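Local coordinates for protein GlcNAc Inducible Gene 2, GIG2 (Candida albicans, PDB 6AKZ) that binds an iron(III) ion and is probably an oxygenase of the DUF1479 (Gig2-like) family in the cupin clan, at residues 131-134 with 135-138; 165-168 with 169-172; 422-426 with 427-431; 450-453 with 454-458. One frame throughout, in Å; residues are numbered along the deposited sequence.

How the interactions relate
Following the chain, the four contacts come in series, each local and none nested in or crossing another. Interaction 1 caps the start of helix 134-140, just after edge strand 127-128 of the large mixed sheet. Interaction 2 closes a tight turn between the short strands 166-167 and 170-171. Interaction 3 starts helix 426-431, and interaction 4 is two turns of helix 445-460. Space brings them together: Lys423 of interaction 3 bridges to Glu138 of interaction 1, Ser431 of interaction 3 probably bonds to Gln171 O of interaction 2, and Arg451 of interaction 4 pairs with Asp167 of interaction 2. Late helices are thereby tied to earlier parts of the fold.

Interaction 1 of 4, residues 131-134 with 135-138; sequences FWSK and PQTE
Ser133 and Gln136 form a capping box at the start of helix 134-140. Ser133 is the N-cap, and with its OG placed between the backbone N and the carbonyl carbon (chi1 70°) the hydroxyl faces the first turn. There it donates to Gln136 OE1 over 2.6 Å and accepts a weak bond from Gln136 N at 3.4 Å. The amide oxygen is held twice, since Ser133 N also donates to Gln136 OE1 at 3.1 Å, tilted 31° from the carbonyl plane. Two grips on one oxygen limit the rotation of the Gln136 amide, whose NE2 is bonded in turn to Val130 O.

Regular helical bonding begins at once: Thr137 N reaches Ser133 O at 3.0 Å, and Glu138 N reaches Lys134 O at 2.8 Å. A water extends the cap by donating to Trp132 O and accepting from Thr137 OG1 at 2.8 Å.

The charged pair is Lys134 and Glu138, one turn apart. The lysine chain bends near its end, and NZ meets Glu138 OE2 at 2.7 Å from above the carboxylate plane. OE2 also receives Lys423, while OE1 takes Trp102 NE1, so the carboxylate is held at both oxygens and probably stays ionised.

Packing places the cap between two helices. Pro135, in the first turn, lies with Ser133 against helix 96-112, touching Leu106. Trp132 rests on Thr388 and Ala391 of helix 382-394, with one polar exception, its NE1 bonded to Ile396 O. Thr137 meets Phe392, so the start of helix 134-140 contacts both of these longer helices.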
ATOM      1  N   PHE A 131      15.736  -6.931  -7.511  1.00 16.92           N
ATOM      2  CA  PHE A 131      14.717  -7.511  -6.621  1.00 17.91           C
ATOM      3  C   PHE A 131      15.215  -8.499  -5.571  1.00 19.16           C
ATOM      4  O   PHE A 131      14.688  -8.477  -4.424  1.00 16.84           O
ATOM      5  CB  PHE A 131      13.651  -8.140  -7.501  1.00 18.45           C
ATOM      6  CG  PHE A 131      12.999  -7.154  -8.427  1.00 16.68           C
ATOM      7  CD1 PHE A 131      12.015  -6.295  -7.982  1.00 15.36           C
ATOM      8  CD2 PHE A 131      13.464  -7.002  -9.756  1.00 17.41           C
ATOM      9  CE1 PHE A 131      11.393  -5.413  -8.845  1.00 17.41           C
ATOM     10  CE2 PHE A 131      12.873  -6.090 -10.630  1.00 16.93           C
ATOM     11  CZ  PHE A 131      11.826  -5.281 -10.168  1.00 17.13           C
ATOM     12  N   TRP A 132      16.194  -9.376  -5.920  1.00 17.11           N
ATOM     13  CA  TRP A 132      16.579 -10.524  -5.107  1.00 17.32           C
ATOM     14  C   TRP A 132      18.028 -10.498  -4.565  1.00 18.68           C
ATOM     15  O   TRP A 132      18.586 -11.537  -4.160  1.00 18.93           O
ATOM     16  CB  TRP A 132      16.264 -11.872  -5.859  1.00 17.13           C
ATOM     17  CG  TRP A 132      14.885 -11.985  -6.502  1.00 16.18           C
ATOM     18  CD1 TRP A 132      14.589 -12.132  -7.829  1.00 18.33           C
ATOM     19  CD2 TRP A 132      13.615 -11.833  -5.841  1.00 16.68           C
ATOM     20  NE1 TRP A 132      13.215 -12.115  -8.049  1.00 18.97           N
ATOM     21  CE2 TRP A 132      12.597 -11.926  -6.839  1.00 16.72           C
ATOM     22  CE3 TRP A 132      13.240 -11.670  -4.509  1.00 17.70           C
ATOM     23  CZ2 TRP A 132      11.253 -11.860  -6.538  1.00 17.83           C
ATOM     24  CZ3 TRP A 132      11.846 -11.571  -4.219  1.00 20.81           C
ATOM     25  CH2 TRP A 132      10.896 -11.690  -5.220  1.00 18.35           C
ATOM     26  N   SER A 133      18.650  -9.318  -4.576  1.00 19.17           N
ATOM     27  CA  SER A 133      20.042  -9.216  -4.135  1.00 18.02           C
ATOM     28  C   SER A 133      20.207  -9.636  -2.697  1.00 18.77           C
ATOM     29  O   SER A 133      19.239  -9.610  -1.897  1.00 18.86           O
ATOM     30  CB  SER A 133      20.523  -7.741  -4.316  1.00 18.03           C
ATOM     31  OG  SER A 133      19.906  -6.860  -3.394  1.00 18.52           O
ATOM     32  N   LYS A 134      21.437  -9.994  -2.305  1.00 16.41           N
ATOM     33  CA  LYS A 134      21.689 -10.352  -0.946  1.00 16.88           C
ATOM     34  C   LYS A 134      21.256  -9.271   0.086  1.00 16.99           C
ATOM     35  O   LYS A 134      20.686  -9.602   1.142  1.00 16.87           O
ATOM     36  CB  LYS A 134      23.174 -10.697  -0.749  1.00 19.14           C
ATOM     37  CG  LYS A 134      23.527 -11.127   0.691  1.00 22.92           C
ATOM     38  CD  LYS A 134      25.036 -11.018   0.887  1.00 30.39           C
ATOM     39  CE  LYS A 134      25.595 -12.112   1.784  1.00 34.03           C
ATOM     40  NZ  LYS A 134      26.095 -11.615   3.107  1.00 36.52           N
ATOM     41  N   PRO A 135      21.581  -7.972  -0.195  1.00 16.71           N
ATOM     42  CA  PRO A 135      21.148  -7.018   0.827  1.00 17.37           C
ATOM     43  C   PRO A 135      19.617  -6.964   0.993  1.00 14.69           C
ATOM     44  O   PRO A 135      19.137  -6.749   2.131  1.00 16.75           O
ATOM     45  CB  PRO A 135      21.716  -5.669   0.366  1.00 17.91           C
ATOM     46  CG  PRO A 135      22.607  -5.980  -0.839  1.00 18.35           C
ATOM     47  CD  PRO A 135      22.469  -7.377  -1.215  1.00 18.26           C
ATOM     48  N   GLN A 136      18.887  -7.082  -0.106  1.00 14.93           N
ATOM     49  CA  GLN A 136      17.448  -7.194  -0.066  1.00 16.86           C
ATOM     50  C   GLN A 136      16.912  -8.376   0.745  1.00 15.97           C
ATOM     51  O   GLN A 136      16.050  -8.219   1.658  1.00 14.98           O
ATOM     52  CB  GLN A 136      16.837  -7.132  -1.442  1.00 16.96           C
ATOM     53  CG  GLN A 136      16.898  -5.750  -2.050  1.00 16.77           C
ATOM     54  CD  GLN A 136      16.672  -5.830  -3.518  1.00 17.62           C
ATOM     55  OE1 GLN A 136      17.447  -6.483  -4.269  1.00 19.51           O
ATOM     56  NE2 GLN A 136      15.613  -5.119  -3.978  1.00 18.84           N
ATOM     57  N   THR A 137      17.476  -9.540   0.507  1.00 14.72           N
ATOM     58  CA  THR A 137      17.077 -10.746   1.201  1.00 15.97           C
ATOM     59  C   THR A 137      17.447 -10.633   2.650  1.00 17.76           C
ATOM     60  O   THR A 137      16.606 -10.903   3.544  1.00 18.64           O
ATOM     61  CB  THR A 137      17.674 -12.008   0.516  1.00 14.90           C
ATOM     62  OG1 THR A 137      17.115 -12.103  -0.769  1.00 15.53           O
ATOM     63  CG2 THR A 137      17.329 -13.264   1.256  1.00 18.96           C
ATOM     64  N   GLU A 138      18.640 -10.094   2.945  1.00 16.14           N
ATOM     65  CA  GLU A 138      18.988  -9.904   4.321  1.00 16.39           C
ATOM     66  C   GLU A 138      18.139  -8.871   5.060  1.00 16.22           C
ATOM     67  O   GLU A 138      17.886  -9.003   6.245  1.00 17.44           O
ATOM     68  CB  GLU A 138      20.474  -9.530   4.506  1.00 19.30           C
ATOM     69  CG  GLU A 138      21.433 -10.672   4.112  1.00 21.52           C
ATOM     70  CD  GLU A 138      22.889 -10.303   4.383  1.00 23.85           C
ATOM     71  OE1 GLU A 138      23.184  -9.089   4.601  1.00 20.55           O
ATOM     72  OE2 GLU A 138      23.727 -11.246   4.390  1.00 23.16           O
TER
HETATM   73  O   HOH W   1      19.140 -13.387  -2.271  1.00 22.89           O

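Interaction 2 of 4, residues 165-168 with 169-172; sequences LIDL and DTQL
Asp167 OD2 is gripped by two groups: Thr170 OG1, which donates to it over 2.7 Å, and Arg451 NE, with which it forms a salt bridge. The threonine hydroxyl comes from well above the carboxylate plane, 51° out of it. CG of Asp167 stands trans to the backbone N (chi1 170°), which swings the carboxylate over the turn that follows.

The backbone beneath is a type I beta turn from Asp167 to Thr170, closed by Thr170 N donating to Asp167 O at 3.1 Å. Asp167 OD1 takes a weak, bent bond from Asp169 N at 3.0 Å. One aspartate therefore binds the turn through its main-chain oxygen and both carboxylate oxygens. A water spans the turn, donating to Leu168 O at 2.7 Å and, weakly, to Thr170 O.

The carboxylates of Asp167 and Asp169 stand nearly perpendicular, their planes 82° apart, with OD1 of Asp167 4.0 Å from OD2 of Asp169. Gln447 NE2 bonds to both of these oxygens, which would ease the repulsion between like charges, as Arg451 probably does for Asp167.

The chain turns a corner at Leu168 and Asp169, between the short strands 166-167 and 170-171. Main-chain bonds from Asp167 and Thr170 to Leu377 hold one flank of the corner, while Asp167 packs on Ile450 and Thr170 on Arg451 of helix 445-460.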
ATOM      1  N   LEU A 165     -10.335 -15.919   4.355  1.00 14.00           N
ATOM      2  CA  LEU A 165      -9.099 -16.580   3.916  1.00 12.35           C
ATOM      3  C   LEU A 165      -7.854 -15.673   3.994  1.00 14.53           C
ATOM      4  O   LEU A 165      -7.226 -15.350   2.979  1.00 13.22           O
ATOM      5  CB  LEU A 165      -9.284 -17.209   2.531  1.00 12.60           C
ATOM      6  CG  LEU A 165     -10.314 -18.353   2.546  1.00 14.25           C
ATOM      7  CD1 LEU A 165     -10.466 -18.801   1.100  1.00 15.46           C
ATOM      8  CD2 LEU A 165      -9.857 -19.523   3.416  1.00 15.81           C
ATOM      9  N   ILE A 166      -7.474 -15.328   5.225  1.00 14.14           N
ATOM     10  CA  ILE A 166      -6.302 -14.506   5.480  1.00 13.16           C
ATOM     11  C   ILE A 166      -5.624 -14.977   6.759  1.00 14.10           C
ATOM     12  O   ILE A 166      -6.302 -15.437   7.714  1.00 14.01           O
ATOM     13  CB  ILE A 166      -6.647 -13.021   5.465  1.00 14.11           C
ATOM     14  CG1 ILE A 166      -5.399 -12.162   5.677  1.00 13.81           C
ATOM     15  CG2 ILE A 166      -7.659 -12.683   6.534  1.00 15.02           C
ATOM     16  CD1 ILE A 166      -5.669 -10.684   5.358  1.00 14.99           C
ATOM     17  N   ASP A 167      -4.297 -14.881   6.762  1.00 12.65           N
ATOM     18  CA  ASP A 167      -3.474 -15.150   7.906  1.00 13.58           C
ATOM     19  C   ASP A 167      -2.538 -13.978   8.140  1.00 12.42           C
ATOM     20  O   ASP A 167      -1.491 -13.834   7.521  1.00 11.17           O
ATOM     21  CB  ASP A 167      -2.724 -16.476   7.714  1.00 14.66           C
ATOM     22  CG  ASP A 167      -1.632 -16.707   8.794  1.00 17.23           C
ATOM     23  OD1 ASP A 167      -1.727 -16.128   9.916  1.00 17.74           O
ATOM     24  OD2 ASP A 167      -0.712 -17.519   8.534  1.00 17.30           O
ATOM     25  N   LEU A 168      -2.941 -13.125   9.067  1.00 12.07           N
ATOM     26  CA  LEU A 168      -2.199 -11.897   9.314  1.00 12.98           C
ATOM     27  C   LEU A 168      -0.915 -12.162  10.078  1.00 13.51           C
ATOM     28  O   LEU A 168      -0.032 -11.308  10.114  1.00 15.57           O
ATOM     29  CB  LEU A 168      -3.101 -10.937  10.093  1.00 14.27           C
ATOM     30  CG  LEU A 168      -4.126 -10.227   9.220  1.00 14.62           C
ATOM     31  CD1 LEU A 168      -5.133  -9.489  10.107  1.00 14.46           C
ATOM     32  CD2 LEU A 168      -3.520  -9.238   8.273  1.00 16.42           C
ATOM     33  N   ASP A 169      -0.780 -13.347  10.630  1.00 15.21           N
ATOM     34  CA  ASP A 169       0.476 -13.761  11.244  1.00 17.92           C
ATOM     35  C   ASP A 169       1.551 -14.116  10.231  1.00 18.50           C
ATOM     36  O   ASP A 169       2.699 -14.416  10.613  1.00 21.41           O
ATOM     37  CB  ASP A 169       0.265 -15.002  12.122  1.00 22.54           C
ATOM     38  CG  ASP A 169      -0.582 -14.735  13.312  1.00 29.55           C
ATOM     39  OD1 ASP A 169      -0.717 -13.557  13.710  1.00 31.47           O
ATOM     40  OD2 ASP A 169      -1.125 -15.715  13.882  1.00 33.68           O
ATOM     41  N   THR A 170       1.272 -14.143   8.948  1.00 14.96           N
ATOM     42  CA  THR A 170       2.273 -14.517   8.028  1.00 13.88           C
ATOM     43  C   THR A 170       2.544 -13.365   7.064  1.00 15.27           C
ATOM     44  O   THR A 170       1.609 -12.879   6.374  1.00 14.07           O
ATOM     45  CB  THR A 170       1.855 -15.732   7.274  1.00 16.73           C
ATOM     46  OG1 THR A 170       1.839 -16.848   8.195  1.00 17.98           O
ATOM     47  CG2 THR A 170       2.817 -16.033   6.127  1.00 15.27           C
ATOM     48  N   GLN A 171       3.835 -13.006   6.955  1.00 12.64           N
ATOM     49  CA  GLN A 171       4.306 -12.037   5.965  1.00 13.19           C
ATOM     50  C   GLN A 171       4.809 -12.755   4.734  1.00 14.26           C
ATOM     51  O   GLN A 171       5.638 -13.609   4.851  1.00 16.23           O
ATOM     52  CB  GLN A 171       5.431 -11.211   6.580  1.00 14.95           C
ATOM     53  CG  GLN A 171       6.205 -10.306   5.679  1.00 14.43           C
ATOM     54  CD  GLN A 171       5.414  -9.159   5.073  1.00 15.72           C
ATOM     55  OE1 GLN A 171       4.229  -8.903   5.390  1.00 15.81           O
ATOM     56  NE2 GLN A 171       6.108  -8.381   4.288  1.00 15.34           N
ATOM     57  N   LEU A 172       4.334 -12.384   3.585  1.00 13.28           N
ATOM     58  CA  LEU A 172       4.889 -12.843   2.284  1.00 13.38           C
ATOM     59  C   LEU A 172       5.769 -11.732   1.711  1.00 13.25           C
ATOM     60  O   LEU A 172       5.557 -10.540   1.932  1.00 14.02           O
ATOM     61  CB  LEU A 172       3.781 -13.118   1.274  1.00 14.39           C
ATOM     62  CG  LEU A 172       2.791 -14.186   1.706  1.00 14.84           C
ATOM     63  CD1 LEU A 172       1.836 -14.471   0.589  1.00 15.41           C
ATOM     64  CD2 LEU A 172       3.463 -15.445   2.248  1.00 17.40           C
TER
HETATM   65  O   HOH W   2       0.885 -10.299   7.750  1.00 14.51           O

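Interaction 3 of 4, residues 422-426 with 427-431; sequences LKNDI and DSKRS
A chi1 of -176° sets CG of Asp425 opposite its backbone N, and its carboxylate reaches forward over the first turn of helix 426-431, while CG of Arg430 lies beside its own N and an extended chain carries the guanidinium back to Ile426. Asp425 is the N-cap: Ser428 N donates to its OD1 at 2.9 Å, on the anti side and 25° out of the carboxylate plane. A negative group at this end would interact favourably with the helix dipole.

The main chain joins the helix directly. Lys429 N donates to Asp425 O at 3.0 Å and Arg430 N to Ile426 O, also at 3.0 Å.

Ile426 covers one face of the Arg430 guanidinium, with CG1 3.8 Å above its centre and CD1 3.4 Å from NH2. The contact is one of hydrocarbon against a flat cation, whose NE is bonded to Glu436 O. On another side of the turn, Leu422 CD1 lies 4.2 Å from Lys429 CG, and CD2 meets Ser428 CB. A water donates to Leu422 O and lies 2.7 Å from Ser428 OG, which also bonds to Lys146 NZ. Outside the two segments, Lys146 NZ also forms a salt bridge with Asp427 OD2.

Leu422 packs on Thr137 of helix 134-140 and, like Ser428, on Phe141 just beyond it; at the other end Ser431 pairs through its backbone with Val173, next to strand 170-171.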
ATOM      1  N   LEU A 422      19.098 -16.715   2.623  1.00 22.30           N
ATOM      2  CA  LEU A 422      18.020 -16.971   3.523  1.00 23.57           C
ATOM      3  C   LEU A 422      18.503 -17.639   4.769  1.00 21.04           C
ATOM      4  O   LEU A 422      17.751 -17.779   5.654  1.00 20.01           O
ATOM      5  CB  LEU A 422      16.923 -17.791   2.824  1.00 21.87           C
ATOM      6  CG  LEU A 422      16.302 -17.178   1.574  1.00 24.18           C
ATOM      7  CD1 LEU A 422      15.621 -18.172   0.657  1.00 22.76           C
ATOM      8  CD2 LEU A 422      15.310 -16.123   2.045  1.00 24.90           C
ATOM      9  N   LYS A 423      19.793 -18.018   4.854  1.00 20.48           N
ATOM     10  CA  LYS A 423      20.405 -18.427   6.052  1.00 19.83           C
ATOM     11  C   LYS A 423      19.771 -19.711   6.648  1.00 24.25           C
ATOM     12  O   LYS A 423      19.692 -19.860   7.875  1.00 25.50           O
ATOM     13  CB  LYS A 423      20.461 -17.320   7.099  1.00 24.71           C
ATOM     14  CG  LYS A 423      20.763 -15.897   6.613  1.00 25.48           C
ATOM     15  CD  LYS A 423      22.191 -15.617   6.242  1.00 28.31           C
ATOM     16  CE  LYS A 423      22.308 -14.164   5.751  1.00 29.65           C
ATOM     17  NZ  LYS A 423      23.457 -13.997   4.842  1.00 30.31           N
ATOM     18  N   ASN A 424      19.277 -20.536   5.730  1.00 24.08           N
ATOM     19  CA  ASN A 424      18.470 -21.718   6.058  1.00 30.14           C
ATOM     20  C   ASN A 424      17.423 -21.446   7.184  1.00 27.24           C
ATOM     21  O   ASN A 424      17.118 -22.297   7.983  1.00 25.17           O
ATOM     22  CB  ASN A 424      19.410 -22.942   6.311  1.00 33.78           C
ATOM     23  CG  ASN A 424      18.708 -24.262   6.069  1.00 40.63           C
ATOM     24  OD1 ASN A 424      17.840 -24.396   5.172  1.00 41.08           O
ATOM     25  ND2 ASN A 424      19.002 -25.225   6.909  1.00 44.17           N
ATOM     26  N   ASP A 425      16.813 -20.256   7.202  1.00 24.09           N
ATOM     27  CA  ASP A 425      15.749 -19.960   8.182  1.00 23.69           C
ATOM     28  C   ASP A 425      14.406 -20.391   7.573  1.00 21.61           C
ATOM     29  O   ASP A 425      13.981 -19.841   6.571  1.00 19.73           O
ATOM     30  CB  ASP A 425      15.666 -18.448   8.411  1.00 26.22           C
ATOM     31  CG  ASP A 425      14.667 -18.091   9.482  1.00 28.92           C
ATOM     32  OD1 ASP A 425      13.460 -18.179   9.259  1.00 30.56           O
ATOM     33  OD2 ASP A 425      15.094 -17.703  10.580  1.00 37.41           O
ATOM     34  N   ILE A 426      13.723 -21.323   8.223  1.00 20.36           N
ATOM     35  CA  ILE A 426      12.525 -21.916   7.661  1.00 21.22           C
ATOM     36  C   ILE A 426      11.378 -20.895   7.509  1.00 19.92           C
ATOM     37  O   ILE A 426      10.643 -20.885   6.546  1.00 15.50           O
ATOM     38  CB  ILE A 426      12.104 -23.168   8.487  1.00 23.13           C
ATOM     39  CG1 ILE A 426      11.116 -23.989   7.697  1.00 27.28           C
ATOM     40  CG2 ILE A 426      11.513 -22.786   9.844  1.00 26.38           C
ATOM     41  CD1 ILE A 426      10.828 -25.324   8.392  1.00 28.00           C
ATOM     42  N   ASP A 427      11.214 -20.054   8.530  1.00 22.75           N
ATOM     43  CA  ASP A 427      10.226 -19.001   8.456  1.00 21.80           C
ATOM     44  C   ASP A 427      10.484 -18.094   7.239  1.00 20.03           C
ATOM     45  O   ASP A 427       9.557 -17.728   6.505  1.00 17.29           O
ATOM     46  CB  ASP A 427      10.312 -18.209   9.742  1.00 27.57           C
ATOM     47  CG  ASP A 427       9.288 -17.182   9.834  1.00 35.48           C
ATOM     48  OD1 ASP A 427       8.115 -17.590   9.928  1.00 35.03           O
ATOM     49  OD2 ASP A 427       9.645 -15.966   9.801  1.00 42.01           O
ATOM     50  N   SER A 428      11.729 -17.692   7.004  1.00 16.82           N
ATOM     51  CA  SER A 428      12.027 -16.852   5.831  1.00 17.32           C
ATOM     52  C   SER A 428      11.728 -17.545   4.533  1.00 16.78           C
ATOM     53  O   SER A 428      11.233 -16.954   3.586  1.00 18.32           O
ATOM     54  CB  SER A 428      13.468 -16.433   5.775  1.00 18.54           C
ATOM     55  OG  SER A 428      13.852 -15.801   6.946  1.00 17.80           O
ATOM     56  N   LYS A 429      12.075 -18.833   4.436  1.00 16.41           N
ATOM     57  CA  LYS A 429      11.808 -19.557   3.231  1.00 16.40           C
ATOM     58  C   LYS A 429      10.285 -19.662   2.970  1.00 15.31           C
ATOM     59  O   LYS A 429       9.843 -19.585   1.832  1.00 18.00           O
ATOM     60  CB  LYS A 429      12.414 -20.978   3.302  1.00 17.44           C
ATOM     61  CG  LYS A 429      13.904 -20.978   3.241  1.00 20.18           C
ATOM     62  CD  LYS A 429      14.479 -22.312   3.459  1.00 25.45           C
ATOM     63  CE  LYS A 429      15.966 -22.243   3.117  1.00 29.84           C
ATOM     64  NZ  LYS A 429      16.593 -23.547   3.452  1.00 29.44           N
ATOM     65  N   ARG A 430       9.494 -19.735   4.020  1.00 14.89           N
ATOM     66  CA  ARG A 430       8.022 -19.796   3.850  1.00 13.76           C
ATOM     67  C   ARG A 430       7.530 -18.480   3.291  1.00 14.24           C
ATOM     68  O   ARG A 430       6.718 -18.497   2.418  1.00 13.40           O
ATOM     69  CB  ARG A 430       7.343 -20.064   5.177  1.00 14.78           C
ATOM     70  CG  ARG A 430       7.440 -21.539   5.563  1.00 15.68           C
ATOM     71  CD  ARG A 430       6.967 -21.705   6.990  1.00 16.28           C
ATOM     72  NE  ARG A 430       7.052 -23.123   7.367  1.00 17.47           N
ATOM     73  CZ  ARG A 430       7.418 -23.605   8.562  1.00 20.27           C
ATOM     74  NH1 ARG A 430       7.633 -22.834   9.603  1.00 20.94           N
ATOM     75  NH2 ARG A 430       7.426 -24.931   8.740  1.00 22.72           N
ATOM     76  N   SER A 431       8.101 -17.369   3.750  1.00 13.97           N
ATOM     77  CA  SER A 431       7.788 -16.072   3.158  1.00 14.64           C
ATOM     78  C   SER A 431       8.036 -15.871   1.631  1.00 13.50           C
ATOM     79  O   SER A 431       7.382 -15.037   0.932  1.00 14.25           O
ATOM     80  CB  SER A 431       8.415 -14.948   4.022  1.00 12.89           C
ATOM     81  OG  SER A 431       7.869 -14.938   5.319  1.00 15.41           O
TER
HETATM   82  O   HOH W   3      16.496 -15.489   6.744  1.00 19.45           O

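Interaction 4 of 4, residues 450-453 with 454-458; sequences IRSI and ANQAL
Ser452 and Gln456, one turn apart on helix 445-460, are joined through their side chains: Gln456 NE2 donates to Ser452 OG at 3.1 Å, with an N-H...O angle of 156°. The oxygen lies close to the amide plane, only 6° out of it. A chi1 of 176° turns the Ser452 hydroxyl away from its own N, toward the next turn and Gln456, whose CG passes 3.2 Å from Ser452 O. Ile453 CG1 flanks the amide, 4.1 Å from Gln456 NE2.

Main-chain bonds fix the spacing of this pair. Gln456 N donates to Ser452 O at 2.9 Å, and matching bonds run from Ala454 N to Ile450 O, from Asn455 N to Arg451 O and from Ala457 N to Ile453 O.

Farther out, Arg451 reaches Asp167 OD2 through NE and Glu438 O through NH1, while Asn455 OD1 accepts from Phe437 N. The small side chains of Ala454 and Ala457 meet Ile382 of helix 382-394, Ala454 also touching Leu385. This is the pattern of an amphipathic alpha-helix: an i to i+4 serine-glutamine bond on its more polar side, and two alanines three residues apart against a neighbouring helix.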
ATOM      1  N   ILE A 450      -6.213 -20.898   4.767  1.00 13.79           N
ATOM      2  CA  ILE A 450      -5.327 -20.232   3.758  1.00 13.23           C
ATOM      3  C   ILE A 450      -3.961 -20.907   3.685  1.00 13.54           C
ATOM      4  O   ILE A 450      -3.352 -21.018   2.598  1.00 14.09           O
ATOM      5  CB  ILE A 450      -5.297 -18.699   3.944  1.00 13.64           C
ATOM      6  CG1 ILE A 450      -4.713 -18.020   2.714  1.00 13.80           C
ATOM      7  CG2 ILE A 450      -4.503 -18.351   5.253  1.00 13.98           C
ATOM      8  CD1 ILE A 450      -5.438 -18.296   1.408  1.00 14.49           C
ATOM      9  N   ARG A 451      -3.460 -21.380   4.814  1.00 12.56           N
ATOM     10  CA  ARG A 451      -2.229 -22.074   4.818  1.00 13.05           C
ATOM     11  C   ARG A 451      -2.336 -23.345   4.001  1.00 13.17           C
ATOM     12  O   ARG A 451      -1.454 -23.642   3.223  1.00 14.57           O
ATOM     13  CB  ARG A 451      -1.733 -22.347   6.223  1.00 14.27           C
ATOM     14  CG  ARG A 451      -1.222 -21.153   6.943  1.00 14.82           C
ATOM     15  CD  ARG A 451      -0.657 -21.487   8.301  1.00 16.70           C
ATOM     16  NE  ARG A 451      -0.355 -20.253   9.034  1.00 14.28           N
ATOM     17  CZ  ARG A 451       0.404 -20.139  10.100  1.00 17.52           C
ATOM     18  NH1 ARG A 451       0.967 -21.205  10.681  1.00 19.34           N
ATOM     19  NH2 ARG A 451       0.578 -18.908  10.628  1.00 19.57           N
ATOM     20  N   SER A 452      -3.415 -24.087   4.162  1.00 12.31           N
ATOM     21  CA  SER A 452      -3.612 -25.277   3.365  1.00 14.50           C
ATOM     22  C   SER A 452      -3.695 -24.980   1.874  1.00 13.55           C
ATOM     23  O   SER A 452      -3.090 -25.703   1.038  1.00 14.38           O
ATOM     24  CB  SER A 452      -4.845 -26.052   3.832  1.00 14.41           C
ATOM     25  OG  SER A 452      -5.061 -27.172   2.943  1.00 14.64           O
ATOM     26  N   ILE A 453      -4.454 -23.950   1.527  1.00 14.83           N
ATOM     27  CA  ILE A 453      -4.632 -23.581   0.115  1.00 15.40           C
ATOM     28  C   ILE A 453      -3.259 -23.187  -0.493  1.00 17.36           C
ATOM     29  O   ILE A 453      -2.898 -23.643  -1.612  1.00 16.34           O
ATOM     30  CB  ILE A 453      -5.639 -22.477   0.014  1.00 15.82           C
ATOM     31  CG1 ILE A 453      -7.042 -23.028   0.352  1.00 15.64           C
ATOM     32  CG2 ILE A 453      -5.591 -21.802  -1.377  1.00 16.92           C
ATOM     33  CD1 ILE A 453      -8.059 -21.936   0.679  1.00 15.12           C
ATOM     34  N   ALA A 454      -2.459 -22.421   0.253  1.00 14.81           N
ATOM     35  CA  ALA A 454      -1.106 -22.128  -0.224  1.00 16.16           C
ATOM     36  C   ALA A 454      -0.243 -23.368  -0.453  1.00 16.26           C
ATOM     37  O   ALA A 454       0.406 -23.506  -1.499  1.00 14.65           O
ATOM     38  CB  ALA A 454      -0.367 -21.181   0.704  1.00 17.22           C
ATOM     39  N   ASN A 455      -0.253 -24.249   0.509  1.00 15.67           N
ATOM     40  CA  ASN A 455       0.444 -25.499   0.377  1.00 15.79           C
ATOM     41  C   ASN A 455       0.008 -26.317  -0.822  1.00 16.47           C
ATOM     42  O   ASN A 455       0.889 -26.861  -1.531  1.00 16.91           O
ATOM     43  CB  ASN A 455       0.298 -26.278   1.654  1.00 17.24           C
ATOM     44  CG  ASN A 455       1.111 -25.699   2.801  1.00 19.34           C
ATOM     45  OD1 ASN A 455       1.932 -24.765   2.670  1.00 18.21           O
ATOM     46  ND2 ASN A 455       0.910 -26.269   3.934  1.00 19.10           N
ATOM     47  N   GLN A 456      -1.284 -26.382  -1.090  1.00 16.23           N
ATOM     48  CA  GLN A 456      -1.793 -27.008  -2.287  1.00 17.62           C
ATOM     49  C   GLN A 456      -1.291 -26.359  -3.592  1.00 18.71           C
ATOM     50  O   GLN A 456      -0.942 -27.054  -4.549  1.00 17.87           O
ATOM     51  CB  GLN A 456      -3.300 -27.012  -2.305  1.00 17.69           C
ATOM     52  CG  GLN A 456      -4.041 -27.789  -1.203  1.00 17.35           C
ATOM     53  CD  GLN A 456      -5.506 -27.393  -1.147  1.00 18.21           C
ATOM     54  OE1 GLN A 456      -6.167 -27.336  -2.159  1.00 20.30           O
ATOM     55  NE2 GLN A 456      -6.019 -27.031   0.040  1.00 17.49           N
ATOM     56  N   ALA A 457      -1.336 -25.027  -3.654  1.00 17.74           N
ATOM     57  CA  ALA A 457      -0.742 -24.313  -4.725  1.00 18.78           C
ATOM     58  C   ALA A 457       0.751 -24.527  -4.852  1.00 20.17           C
ATOM     59  O   ALA A 457       1.226 -24.722  -5.964  1.00 21.88           O
ATOM     60  CB  ALA A 457      -1.095 -22.842  -4.657  1.00 19.82           C
ATOM     61  N   LEU A 458       1.501 -24.589  -3.753  1.00 21.21           N
ATOM     62  CA  LEU A 458       2.908 -24.864  -3.911  1.00 21.74           C
ATOM     63  C   LEU A 458       3.107 -26.270  -4.476  1.00 24.88           C
ATOM     64  O   LEU A 458       4.022 -26.458  -5.303  1.00 22.82           O
ATOM     65  CB  LEU A 458       3.626 -24.713  -2.624  1.00 22.95           C
ATOM     66  CG  LEU A 458       3.622 -23.319  -1.981  1.00 23.22           C
ATOM     67  CD1 LEU A 458       4.275 -23.410  -0.603  1.00 24.75           C
ATOM     68  CD2 LEU A 458       4.409 -22.349  -2.851  1.00 27.48           C
TER